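Local coordinates for anthranilate synthase component I (Streptococcus pneumoniae serotype 4, PDB 5KCK), which is a member of the chorismate-binding enzyme family, an anthranilate synthase component built on extensive antiparallel sheets, at residues Glu436-Glu439 against Thr440-Ala444. Sequence-based numbering, arbitrary orientation.
Sequences EYQE and TINKA
The carbonyl oxygen of Tyr437 takes two backbone N-H groups: a sound bond from Ile441 N, 3.1 Å from Tyr437 O, and a weak one from Thr440 N. Thr440 N also reaches back to Glu436 O, so its hydrogen is shared between two carbonyls. The sound bonds follow the i to i+4 pattern of the surface alpha-helix 433-446, which follows strand 418-427 in the chorismate-binding region; the weak one is an i to i+3 side branch. The straightest link is Asn442 N to Gln438 O, 3.0 Å long with 168° at the hydrogen; Lys443 N to Glu439 O continues the series one residue on.

The side chains sort by helix face. Tyr437 and Ile441 run alongside each other on one flank, Tyr437 CG and Ile441 CG1 both anti to the backbone N (chi1 -176° for the isoleucine), which sends them the same way; Tyr437 OH ends 4.1 Å from Ile441 CD1. Gln438 lies along the other branch of the isoleucine, its bent chain bringing NE2 to 3.5 Å from Ile441 CG2. Gln438 CG packs against Asn442 ND2 at 3.8 Å, the two amide planes 34° apart.

Thr440 and Ala444 face inward, touching Gln216 and Phe218 of strand 211-221, respectively, while Phe193 of helix 190-205 meets Tyr437 and Thr440. On the exposed side Glu439 slants across Lys443, whose amino group hydrogen-bonds Gly424 O instead. Opposite charges still stand near enough for a mild attraction, probably, with 4.8 Å between Glu439 OE2 and Lys443 NZ. The touching is done by the aliphatic part of the lysine: Glu439 OE2 rests 3.7 Å from Lys443 CG.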
loop_
_atom_site.group_PDB
_atom_site.type_symbol
_atom_site.label_atom_id
_atom_site.label_comp_id
_atom_site.label_asym_id
_atom_site.label_seq_id
_atom_site.Cartn_x
_atom_site.Cartn_y
_atom_site.Cartn_z
ATOM N N GLU A 436 0.929 25.760 27.068
ATOM C CA GLU A 436 -0.303 25.435 26.363
ATOM C C GLU A 436 -0.544 26.354 25.169
ATOM O O GLU A 436 -1.158 25.932 24.182
ATOM C CB GLU A 436 -1.484 25.485 27.332
ATOM C CG GLU A 436 -1.256 24.725 28.635
ATOM C CD GLU A 436 -1.283 23.203 28.494
ATOM O OE1 GLU A 436 -1.678 22.533 29.480
ATOM O OE2 GLU A 436 -0.911 22.668 27.424
ATOM N N TYR A 437 -0.086 27.606 25.237
ATOM C CA TYR A 437 -0.093 28.444 24.044
ATOM C C TYR A 437 0.777 27.832 22.955
ATOM O O TYR A 437 0.374 27.769 21.787
ATOM C CB TYR A 437 0.388 29.856 24.380
ATOM C CG TYR A 437 0.796 30.652 23.163
ATOM C CD1 TYR A 437 -0.155 31.251 22.352
ATOM C CD2 TYR A 437 2.138 30.802 22.823
ATOM C CE1 TYR A 437 0.212 31.981 21.232
ATOM C CE2 TYR A 437 2.516 31.525 21.715
ATOM C CZ TYR A 437 1.552 32.113 20.920
ATOM O OH TYR A 437 1.933 32.834 19.812
ATOM N N GLN A 438 1.971 27.358 23.331
ATOM C CA GLN A 438 2.877 26.743 22.368
ATOM C C GLN A 438 2.297 25.452 21.807
ATOM O O GLN A 438 2.277 25.248 20.589
ATOM C CB GLN A 438 4.230 26.477 23.020
ATOM C CG GLN A 438 5.404 26.709 22.091
ATOM C CD GLN A 438 5.478 28.144 21.593
ATOM O OE1 GLN A 438 5.700 29.079 22.371
ATOM N NE2 GLN A 438 5.284 28.326 20.292
ATOM N N GLU A 439 1.831 24.560 22.687
ATOM C CA GLU A 439 1.223 23.315 22.236
ATOM C C GLU A 439 0.136 23.583 21.206
ATOM O O GLU A 439 -0.011 22.846 20.225
ATOM C CB GLU A 439 0.647 22.560 23.437
ATOM C CG GLU A 439 -0.039 21.256 23.085
ATOM C CD GLU A 439 0.934 20.205 22.585
ATOM O OE1 GLU A 439 2.149 20.321 22.876
ATOM O OE2 GLU A 439 0.482 19.263 21.897
ATOM N N THR A 440 -0.612 24.661 21.404
ATOM C CA THR A 440 -1.745 24.957 20.543
ATOM C C THR A 440 -1.299 25.433 19.160
ATOM O O THR A 440 -1.844 24.996 18.140
ATOM C CB THR A 440 -2.626 25.985 21.249
ATOM O OG1 THR A 440 -3.742 25.317 21.850
ATOM C CG2 THR A 440 -3.102 27.035 20.299
ATOM N N ILE A 441 -0.298 26.311 19.099
ATOM C CA ILE A 441 0.103 26.838 17.802
ATOM C C ILE A 441 0.867 25.780 17.016
ATOM O O ILE A 441 0.762 25.716 15.785
ATOM C CB ILE A 441 0.906 28.147 17.967
ATOM C CG1 ILE A 441 1.232 28.752 16.601
ATOM C CG2 ILE A 441 2.179 27.927 18.771
ATOM C CD1 ILE A 441 1.682 30.188 16.660
ATOM N N ASN A 442 1.615 24.913 17.701
ATOM C CA ASN A 442 2.313 23.837 17.006
ATOM C C ASN A 442 1.324 22.852 16.403
ATOM O O ASN A 442 1.442 22.479 15.230
ATOM C CB ASN A 442 3.268 23.121 17.960
ATOM C CG ASN A 442 4.326 24.046 18.521
ATOM O OD1 ASN A 442 4.740 25.008 17.869
ATOM N ND2 ASN A 442 4.766 23.767 19.741
ATOM N N LYS A 443 0.337 22.424 17.189
ATOM C CA LYS A 443 -0.658 21.488 16.684
ATOM C C LYS A 443 -1.429 22.088 15.513
ATOM O O LYS A 443 -1.549 21.466 14.452
ATOM C CB LYS A 443 -1.618 21.087 17.799
ATOM C CG LYS A 443 -1.161 19.917 18.621
ATOM C CD LYS A 443 -2.354 19.178 19.196
ATOM C CE LYS A 443 -3.019 19.981 20.290
ATOM N NZ LYS A 443 -4.218 19.285 20.842
ATOM N N ALA A 444 -1.952 23.307 15.689
ATOM C CA ALA A 444 -2.761 23.934 14.648
ATOM C C ALA A 444 -2.005 24.059 13.330
ATOM O O ALA A 444 -2.607 23.940 12.257
ATOM C CB ALA A 444 -3.239 25.313 15.113
#